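Local coordinates for alpha-catenin-like protein hmp-1 (Caenorhabditis elegans, PDB 5XA5) that binds beta-catenin, cadherin and actin filaments at cell junctions, and is required for cell migration during body enclosure and cell shape changes during body elongation, at residues A[27-32]-A[133-138]; A[64-69]-A[91-96]; A[75-80]-A[146-151]; A[155-160]-A[250-255]. One frame throughout, in Å; residues are numbered along the deposited sequence.

Contact 1 (A[27-32]-A[133-138]); sequences KQITQL and AVAKFL
I29 lays its CG2 methyl against the CB methyl of A135, with CG2 3.6 Å from A135 CB. That methyl of I29 lies anti to the carbonyl carbon, while CG1 takes the crowded place between the backbone N and C (chi1 67°). Because A135 ends at CB, the backbones come close, with I29 CA 5.3 Å from A135 CA. The short axes of 27-32 and 133-138 run almost antiparallel, at 171°, approaching to 9.6 Å. One turn on, L32 sends its CD1 branch across V134 at roughly a right angle, CD1 to V134 CG1 being 3.9 Å. The same methyl lies 4.3 Å from L138 CD1, tip to tip, a looser approach. L138 CD1 also meets Q28 OE1 at 4.0 Å, a van der Waals touch from an extended glutamine crossing it. No hydrogen bond joins the segments; all six touching residues are buried. A chain of another protein packs on Q28, L32, V134 and L138, consistent with the beta-catenin binding of alpha-catenin. In the helical bundle of this vinculin/alpha-catenin family domain, helix 23-36 packs antiparallel on helix 117-165, which in turn sets V134 against V96 and F137 against A92 and L93 of helix 83-112.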
# COMPACT_ATOMS: atom_id res chain seq x y z
N LYS A 27 7.25 -9.04 -4.13
CA LYS A 27 8.55 -9.23 -4.78
C LYS A 27 9.65 -8.53 -4.00
O LYS A 27 10.74 -9.08 -3.82
CB LYS A 27 8.53 -8.70 -6.21
CG LYS A 27 7.68 -9.58 -7.13
CD LYS A 27 7.97 -9.34 -8.59
CE LYS A 27 7.75 -7.90 -8.98
NZ LYS A 27 6.35 -7.48 -8.70
N GLN A 28 9.35 -7.33 -3.50
CA GLN A 28 10.34 -6.59 -2.73
C GLN A 28 10.73 -7.33 -1.46
O GLN A 28 11.90 -7.45 -1.13
CB GLN A 28 9.82 -5.19 -2.36
CG GLN A 28 9.80 -4.21 -3.52
CD GLN A 28 9.30 -2.84 -3.10
OE1 GLN A 28 10.06 -2.02 -2.58
NE2 GLN A 28 8.01 -2.59 -3.32
N ILE A 29 9.74 -7.82 -0.71
CA ILE A 29 10.05 -8.49 0.55
C ILE A 29 10.70 -9.84 0.27
O ILE A 29 11.54 -10.28 1.05
CB ILE A 29 8.80 -8.66 1.47
CG1 ILE A 29 7.76 -9.62 0.88
CG2 ILE A 29 8.16 -7.31 1.80
CD1 ILE A 29 6.56 -9.82 1.78
N THR A 30 10.37 -10.48 -0.85
CA THR A 30 11.02 -11.75 -1.17
C THR A 30 12.51 -11.51 -1.41
O THR A 30 13.35 -12.30 -0.96
CB THR A 30 10.35 -12.40 -2.38
OG1 THR A 30 8.98 -12.65 -2.06
CG2 THR A 30 11.01 -13.70 -2.74
N GLN A 31 12.83 -10.41 -2.08
CA GLN A 31 14.23 -10.03 -2.28
C GLN A 31 14.92 -9.78 -0.95
O GLN A 31 16.01 -10.28 -0.69
CB GLN A 31 14.36 -8.78 -3.14
CG GLN A 31 13.97 -8.93 -4.59
CD GLN A 31 13.83 -7.58 -5.27
OE1 GLN A 31 14.64 -6.68 -5.05
NE2 GLN A 31 12.82 -7.44 -6.12
N LEU A 32 14.27 -8.98 -0.12
CA LEU A 32 14.85 -8.59 1.17
C LEU A 32 15.23 -9.82 1.98
O LEU A 32 16.38 -9.98 2.39
CB LEU A 32 13.88 -7.70 1.95
CG LEU A 32 13.64 -6.33 1.31
CD1 LEU A 32 12.41 -5.64 1.89
CD2 LEU A 32 14.90 -5.43 1.46
N ALA A 133 12.42 -5.62 9.30
CA ALA A 133 11.69 -4.43 9.75
C ALA A 133 11.30 -3.57 8.55
O ALA A 133 10.23 -2.95 8.55
CB ALA A 133 12.52 -3.63 10.74
N VAL A 134 12.14 -3.55 7.53
CA VAL A 134 11.80 -2.86 6.29
C VAL A 134 10.61 -3.55 5.63
O VAL A 134 9.68 -2.89 5.19
CB VAL A 134 13.01 -2.81 5.32
CG1 VAL A 134 12.57 -2.29 3.96
CG2 VAL A 134 14.10 -1.94 5.92
N ALA A 135 10.64 -4.88 5.60
CA ALA A 135 9.55 -5.65 5.00
C ALA A 135 8.23 -5.42 5.74
O ALA A 135 7.19 -5.26 5.10
CB ALA A 135 9.90 -7.13 4.98
N LYS A 136 8.27 -5.39 7.07
CA LYS A 136 7.06 -5.16 7.85
C LYS A 136 6.51 -3.76 7.59
O LYS A 136 5.29 -3.57 7.54
CB LYS A 136 7.32 -5.38 9.35
CG LYS A 136 7.28 -6.84 9.75
CD LYS A 136 7.71 -7.08 11.19
CE LYS A 136 7.71 -8.57 11.50
NZ LYS A 136 8.16 -8.86 12.89
N PHE A 137 7.40 -2.80 7.40
CA PHE A 137 6.97 -1.44 7.08
C PHE A 137 6.23 -1.40 5.74
O PHE A 137 5.21 -0.74 5.61
CB PHE A 137 8.15 -0.45 7.05
CG PHE A 137 7.73 0.95 6.67
CD1 PHE A 137 7.22 1.80 7.63
CD2 PHE A 137 7.84 1.42 5.37
CE1 PHE A 137 6.83 3.09 7.31
CE2 PHE A 137 7.45 2.72 5.04
CZ PHE A 137 6.93 3.54 6.02
N LEU A 138 6.76 -2.11 4.75
CA LEU A 138 6.13 -2.11 3.44
C LEU A 138 4.77 -2.78 3.49
O LEU A 138 3.86 -2.36 2.78
CB LEU A 138 7.01 -2.82 2.41
CG LEU A 138 8.36 -2.15 2.15
CD1 LEU A 138 9.14 -2.97 1.15
CD2 LEU A 138 8.15 -0.75 1.63

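Contact 2 (A[64-69]-A[91-96]); sequences NFLQTG and EALGAV
L93, L66 and V96 bury the most surface where helices 51-74 and 83-112, an antiparallel helical hairpin within the helix bundle of this vinculin/alpha-catenin family domain, pack side by side. The short axes of 64-69 and 91-96 stand at 169° and approach to 10.3 Å. L93 reaches deepest. Its CG lies anti to the backbone N (chi1 -164°), which carries CG toward the facing helix. CD1 settles between two side chains, 3.8 Å from F65 CE2 and a little farther from the CD2 methyl of L66. CD2 of L93 goes past them to the backbone, 3.9 Å from G69 C. A side chain at G69 would collide here, since a CB would lie 2.9 Å from L93 CD1. L66 starts off at an angle to the partner helix, yet its end swings back: CD2 comes within 3.8 Å of L93 O and also nears V96. V96 has CG1 anti to its own N and drives that methyl at the ring of F65, 3.8 Å from F65 CD2, crossing it at about a right angle. The ring, approached obliquely by L93 and V96 together, continues to V134 of helix 117-165. No hydrogen bond crosses this apolar seam. On the flank of helix 51-74, T68 OG1 donates to N64 O at 3.1 Å from above the carbonyl plane; the same oxygen also accepts from T68 N.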
# COMPACT_ATOMS: atom_id res chain seq x y z
N ASN A 64 18.22 7.92 4.37
CA ASN A 64 17.39 8.29 3.24
C ASN A 64 16.05 7.56 3.28
O ASN A 64 15.02 8.12 2.90
CB ASN A 64 18.10 8.02 1.92
CG ASN A 64 17.33 8.55 0.73
OD1 ASN A 64 16.65 7.80 0.03
ND2 ASN A 64 17.41 9.86 0.50
N PHE A 65 16.07 6.32 3.75
CA PHE A 65 14.85 5.54 3.92
C PHE A 65 13.94 6.24 4.93
O PHE A 65 12.73 6.38 4.72
CB PHE A 65 15.17 4.10 4.36
CG PHE A 65 13.97 3.18 4.35
CD1 PHE A 65 13.72 2.38 3.25
CD2 PHE A 65 13.11 3.13 5.43
CE1 PHE A 65 12.62 1.53 3.24
CE2 PHE A 65 12.00 2.29 5.42
CZ PHE A 65 11.75 1.49 4.32
N LEU A 66 14.52 6.70 6.03
CA LEU A 66 13.75 7.36 7.07
C LEU A 66 13.18 8.69 6.56
O LEU A 66 12.05 9.04 6.89
CB LEU A 66 14.60 7.59 8.32
CG LEU A 66 15.13 6.31 8.96
CD1 LEU A 66 15.93 6.62 10.21
CD2 LEU A 66 13.99 5.35 9.29
N GLN A 67 13.95 9.40 5.75
CA GLN A 67 13.52 10.70 5.25
C GLN A 67 12.37 10.54 4.26
O GLN A 67 11.36 11.24 4.35
CB GLN A 67 14.68 11.46 4.60
CG GLN A 67 15.71 11.97 5.58
CD GLN A 67 16.98 12.44 4.90
OE1 GLN A 67 17.01 12.61 3.67
NE2 GLN A 67 18.03 12.67 5.68
N THR A 68 12.54 9.63 3.31
CA THR A 68 11.52 9.37 2.30
C THR A 68 10.26 8.81 2.95
O THR A 68 9.12 9.18 2.61
CB THR A 68 12.07 8.42 1.23
OG1 THR A 68 13.16 9.05 0.56
CG2 THR A 68 10.98 8.06 0.21
N GLY A 69 10.46 7.89 3.90
CA GLY A 69 9.36 7.31 4.65
C GLY A 69 8.54 8.36 5.37
O GLY A 69 7.31 8.32 5.33
N GLU A 91 5.43 4.10 14.02
CA GLU A 91 5.97 3.02 14.85
C GLU A 91 6.81 2.05 14.03
O GLU A 91 7.90 1.65 14.43
CB GLU A 91 4.84 2.26 15.54
CG GLU A 91 5.28 1.32 16.64
CD GLU A 91 4.12 0.59 17.28
OE1 GLU A 91 3.00 0.65 16.74
OE2 GLU A 91 4.33 -0.04 18.34
N ALA A 92 6.29 1.67 12.87
CA ALA A 92 6.99 0.73 12.00
C ALA A 92 8.25 1.35 11.42
O ALA A 92 9.27 0.67 11.25
CB ALA A 92 6.08 0.26 10.88
N LEU A 93 8.18 2.64 11.10
CA LEU A 93 9.36 3.34 10.60
C LEU A 93 10.41 3.44 11.70
O LEU A 93 11.61 3.38 11.44
CB LEU A 93 8.99 4.73 10.09
CG LEU A 93 10.03 5.43 9.21
CD1 LEU A 93 10.36 4.58 7.98
CD2 LEU A 93 9.54 6.81 8.80
N GLY A 94 9.95 3.60 12.94
CA GLY A 94 10.83 3.66 14.09
C GLY A 94 11.59 2.35 14.27
O GLY A 94 12.74 2.35 14.69
N ALA A 95 10.94 1.24 13.94
CA ALA A 95 11.60 -0.06 14.05
C ALA A 95 12.73 -0.18 13.03
O ALA A 95 13.74 -0.84 13.29
CB ALA A 95 10.59 -1.18 13.87
N VAL A 96 12.57 0.46 11.87
CA VAL A 96 13.64 0.52 10.88
C VAL A 96 14.80 1.38 11.41
O VAL A 96 15.97 1.00 11.28
CB VAL A 96 13.14 1.08 9.53
CG1 VAL A 96 14.30 1.25 8.55
CG2 VAL A 96 12.11 0.13 8.92

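Contact 3 (A[75-80]-A[146-151]); sequences KCPIAN and VKVIVD
The puckered ring of P77 and the carboxylate group of D151 both come to the contact, each by one end. P77 meets V148 with its tip: P77 CG lies 3.6 Å from V148 CG1 and equally close to CG2. The two cross at about a right angle, so the proline corner rests on the fork of the valine. D151 approaches by its stem, with D151 CB 4.1 Å from I78 CG2. I78 is the largest contributor. Its CG1 sits in the crowded position between N and C (chi1 62°), and this spreads the two branches over the helix: CD1 reaches K147 CB at 3.7 Å, while CG2 nears V148 CG2 at 4.0 Å. An alanine here, without CG1, CG2 and CD1, gives up the touches on K147, V148 and D151 and would probably hold the loop less firmly to the helix. C76 SG adds a light contact to V148. K147 leads away beyond its CB, and its NZ forms a salt bridge with D82. A type I beta turn from C76 to A79, closed by A79 N to C76 O, presents P77 and I78 together. The turn lies in the loop linking helices 51-74 and 83-112, a hairpin connection of a helical bundle, packed against the long helix 117-165, past its midpoint.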
# COMPACT_ATOMS: atom_id res chain seq x y z
N LYS A 75 2.27 12.82 3.45
CA LYS A 75 1.46 13.12 2.28
C LYS A 75 0.28 12.17 2.13
O LYS A 75 -0.56 12.35 1.24
CB LYS A 75 2.31 13.07 1.01
CG LYS A 75 2.64 14.44 0.43
CD LYS A 75 3.00 14.36 -1.04
CE LYS A 75 3.67 15.65 -1.52
NZ LYS A 75 3.32 16.81 -0.66
N CYS A 76 0.20 11.18 3.01
CA CYS A 76 -0.86 10.17 2.92
C CYS A 76 -2.22 10.83 3.09
O CYS A 76 -2.47 11.48 4.10
CB CYS A 76 -0.68 9.07 3.96
SG CYS A 76 -2.05 7.87 3.98
N PRO A 77 -3.10 10.65 2.10
CA PRO A 77 -4.38 11.39 2.09
C PRO A 77 -5.32 11.10 3.26
O PRO A 77 -6.26 11.86 3.44
CB PRO A 77 -5.01 10.95 0.76
CG PRO A 77 -4.33 9.69 0.40
CD PRO A 77 -2.94 9.81 0.91
N ILE A 78 -5.09 10.06 4.06
CA ILE A 78 -5.95 9.87 5.22
C ILE A 78 -5.26 10.25 6.54
O ILE A 78 -5.63 9.74 7.60
CB ILE A 78 -6.47 8.41 5.31
CG1 ILE A 78 -5.33 7.41 5.46
CG2 ILE A 78 -7.39 8.08 4.12
CD1 ILE A 78 -5.81 5.99 5.66
N ALA A 79 -4.28 11.15 6.46
CA ALA A 79 -3.51 11.63 7.61
C ALA A 79 -4.43 12.16 8.71
O ALA A 79 -4.24 11.85 9.89
CB ALA A 79 -2.52 12.70 7.17
N ASN A 80 -5.40 12.96 8.27
CA ASN A 80 -6.44 13.48 9.12
C ASN A 80 -7.36 12.40 9.67
O ASN A 80 -7.57 12.29 10.88
CB ASN A 80 -7.31 14.51 8.34
CG ASN A 80 -7.77 13.98 6.98
OD1 ASN A 80 -7.01 13.28 6.25
ND2 ASN A 80 -9.02 14.33 6.61
N VAL A 146 -4.38 0.70 0.98
CA VAL A 146 -5.69 0.10 0.74
C VAL A 146 -6.77 0.94 1.43
O VAL A 146 -7.85 1.15 0.87
CB VAL A 146 -5.75 -1.36 1.22
CG1 VAL A 146 -7.21 -1.83 1.36
CG2 VAL A 146 -4.98 -2.25 0.26
N LYS A 147 -6.47 1.42 2.64
CA LYS A 147 -7.43 2.24 3.39
C LYS A 147 -7.78 3.50 2.62
O LYS A 147 -8.91 4.00 2.70
CB LYS A 147 -6.89 2.61 4.77
CG LYS A 147 -7.07 1.52 5.81
CD LYS A 147 -6.76 2.03 7.21
CE LYS A 147 -7.25 1.03 8.26
NZ LYS A 147 -6.88 1.46 9.63
N VAL A 148 -6.81 4.03 1.89
CA VAL A 148 -7.06 5.18 1.03
C VAL A 148 -8.07 4.85 -0.07
O VAL A 148 -8.97 5.65 -0.36
CB VAL A 148 -5.75 5.70 0.43
CG1 VAL A 148 -6.01 6.74 -0.64
CG2 VAL A 148 -4.88 6.29 1.54
N ILE A 149 -7.97 3.66 -0.66
CA ILE A 149 -8.93 3.26 -1.67
C ILE A 149 -10.31 3.11 -1.04
O ILE A 149 -11.31 3.55 -1.61
CB ILE A 149 -8.53 1.95 -2.35
CG1 ILE A 149 -7.13 2.08 -2.92
CG2 ILE A 149 -9.51 1.63 -3.47
CD1 ILE A 149 -6.66 0.85 -3.64
N VAL A 150 -10.35 2.49 0.13
CA VAL A 150 -11.63 2.28 0.83
C VAL A 150 -12.29 3.62 1.15
O VAL A 150 -13.52 3.76 1.07
CB VAL A 150 -11.44 1.43 2.11
CG1 VAL A 150 -12.70 1.41 2.95
CG2 VAL A 150 -11.02 -0.00 1.73
N ASP A 151 -11.48 4.61 1.49
CA ASP A 151 -11.99 5.96 1.77
C ASP A 151 -12.66 6.54 0.52
O ASP A 151 -13.69 7.23 0.62
CB ASP A 151 -10.84 6.86 2.26
CG ASP A 151 -11.33 8.18 2.81
OD1 ASP A 151 -11.25 9.20 2.08
OD2 ASP A 151 -11.78 8.21 3.97

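Contact 4 (A[155-160]-A[250-255]); sequences EVRETA and ALNALE
R157 leaves helix 117-165 with CG anti to its N (chi1 -180°), bends at its third torsion and puts its guanidinium toward N252 and E255 of helix 234-258. N252 and E255 both meet it roughly at right angles to its chain. The amide plane of N252 is turned 32° from the guanidinium and the carboxylate of E255 by a similar amount, so neither lies flat against it. The main polar partner is D154 of its own helix, in a salt bridge to NH1. NH2 makes both direct bonds to the other helix: R157 NH2 donates to N252 OD1 at 3.1 Å, within the carbonyl plane, though the bond is bent and OD1 lies off the guanidinium plane, and it reaches E255 OE1 at 3.1 Å in a salt bridge whose hydrogen bond is weak. A water in the plane of the guanidinium, at its edge, accepts from R157 NE at 3.0 Å and donates to N252 OD1, closing a small ring. L251 packs along the aliphatic root of the arginine, CD1 3.8 Å from R157 CA; its CD2 lies obliquely against V156 CG1 at 3.8 Å. This is antiparallel packing, short axes 168° apart, in a helical bundle with helices 169-196 and 200-229. An alanine here removes the guanidinium and with it both bonds, and would probably leave the water less well held and L251 less covered. Two carboxylates, D154 and E255, probably fix the orientation of the cation, and the N252 amide adds a neutral acceptor to the charged pair.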
# COMPACT_ATOMS: atom_id res chain seq x y z
N GLU A 155 -16.57 7.69 -0.16
CA GLU A 155 -16.95 8.98 -0.73
C GLU A 155 -18.00 8.77 -1.82
O GLU A 155 -19.00 9.49 -1.87
CB GLU A 155 -15.71 9.68 -1.30
CG GLU A 155 -15.98 11.07 -1.85
CD GLU A 155 -14.75 11.67 -2.53
OE1 GLU A 155 -14.16 10.98 -3.39
OE2 GLU A 155 -14.37 12.81 -2.19
N VAL A 156 -17.78 7.78 -2.68
CA VAL A 156 -18.76 7.43 -3.72
C VAL A 156 -20.07 7.01 -3.06
O VAL A 156 -21.16 7.42 -3.46
CB VAL A 156 -18.24 6.31 -4.62
CG1 VAL A 156 -19.34 5.76 -5.52
CG2 VAL A 156 -17.09 6.84 -5.46
N ARG A 157 -19.97 6.21 -2.00
CA ARG A 157 -21.17 5.75 -1.31
C ARG A 157 -22.00 6.92 -0.77
O ARG A 157 -23.23 6.92 -0.88
CB ARG A 157 -20.78 4.81 -0.17
CG ARG A 157 -21.93 4.24 0.65
CD ARG A 157 -21.37 3.45 1.83
NE ARG A 157 -20.86 2.14 1.40
CZ ARG A 157 -19.60 1.73 1.48
NH1 ARG A 157 -18.65 2.52 1.98
NH2 ARG A 157 -19.29 0.52 1.05
N GLU A 158 -21.34 7.93 -0.20
CA GLU A 158 -22.05 9.07 0.37
C GLU A 158 -22.67 9.96 -0.70
O GLU A 158 -23.79 10.46 -0.55
CB GLU A 158 -21.11 9.88 1.27
CG GLU A 158 -21.70 11.18 1.78
CD GLU A 158 -23.01 11.00 2.59
OE1 GLU A 158 -23.21 9.90 3.15
OE2 GLU A 158 -23.80 11.97 2.72
N THR A 159 -21.94 10.18 -1.78
CA THR A 159 -22.51 10.95 -2.88
C THR A 159 -23.74 10.25 -3.45
O THR A 159 -24.76 10.90 -3.69
CB THR A 159 -21.45 11.20 -3.97
OG1 THR A 159 -20.34 11.88 -3.38
CG2 THR A 159 -22.04 12.06 -5.08
N ALA A 160 -23.66 8.93 -3.62
CA ALA A 160 -24.82 8.16 -4.09
C ALA A 160 -25.97 8.25 -3.10
O ALA A 160 -27.14 8.32 -3.49
CB ALA A 160 -24.46 6.72 -4.33
N ALA A 250 -22.51 -3.43 -4.86
CA ALA A 250 -21.24 -3.28 -5.57
C ALA A 250 -20.19 -2.58 -4.71
O ALA A 250 -19.02 -2.97 -4.69
CB ALA A 250 -21.44 -2.51 -6.87
N LEU A 251 -20.62 -1.53 -4.02
CA LEU A 251 -19.68 -0.77 -3.18
C LEU A 251 -19.21 -1.63 -2.02
O LEU A 251 -18.01 -1.66 -1.73
CB LEU A 251 -20.33 0.52 -2.67
CG LEU A 251 -20.65 1.52 -3.78
CD1 LEU A 251 -21.63 2.56 -3.26
CD2 LEU A 251 -19.40 2.18 -4.31
N ASN A 252 -20.14 -2.34 -1.38
CA ASN A 252 -19.76 -3.27 -0.32
C ASN A 252 -18.82 -4.36 -0.84
O ASN A 252 -17.91 -4.79 -0.13
CB ASN A 252 -20.99 -3.91 0.31
CG ASN A 252 -21.84 -2.91 1.04
OD1 ASN A 252 -21.40 -1.79 1.29
ND2 ASN A 252 -23.05 -3.31 1.40
N ALA A 253 -19.06 -4.81 -2.06
CA ALA A 253 -18.19 -5.83 -2.66
C ALA A 253 -16.77 -5.31 -2.87
O ALA A 253 -15.80 -6.03 -2.58
CB ALA A 253 -18.80 -6.32 -3.97
N LEU A 254 -16.63 -4.08 -3.37
CA LEU A 254 -15.30 -3.48 -3.53
C LEU A 254 -14.59 -3.43 -2.19
O LEU A 254 -13.43 -3.82 -2.08
CB LEU A 254 -15.39 -2.07 -4.11
CG LEU A 254 -15.76 -1.92 -5.59
CD1 LEU A 254 -16.07 -0.47 -5.94
CD2 LEU A 254 -14.66 -2.42 -6.49
N GLU A 255 -15.28 -2.93 -1.17
CA GLU A 255 -14.66 -2.82 0.15
C GLU A 255 -14.28 -4.18 0.72
O GLU A 255 -13.19 -4.35 1.25
CB GLU A 255 -15.61 -2.10 1.12
CG GLU A 255 -15.01 -1.84 2.50
CD GLU A 255 -15.85 -0.88 3.34
OE1 GLU A 255 -16.98 -0.54 2.91
OE2 GLU A 255 -15.39 -0.48 4.43
O HOH W 1 -22.89 0.46 0.07

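In the fold
Helix 117-165 serves contacts 1, 3 and 4, while contact 2 joins helices 51-74 and 83-112, the latter its neighbour in sequence. Contacts 1 and 2 lie on one side of the chain's centre, 13 Å apart between centres and in touch through V134 on F65 and F137 on A92. Contact 4 lies on the other side, 31 Å from contact 1, centre to centre. Contact 3 stands between, 15 Å from contact 4, centre to centre, which it touches through V150 and E255. Along the chain, contact 3 crosses both contacts 1 and 2, whereas contact 4 opens after them. The long shared helix thus joins two bundles of antiparallel helices, as in the N-terminal region of alpha-catenins.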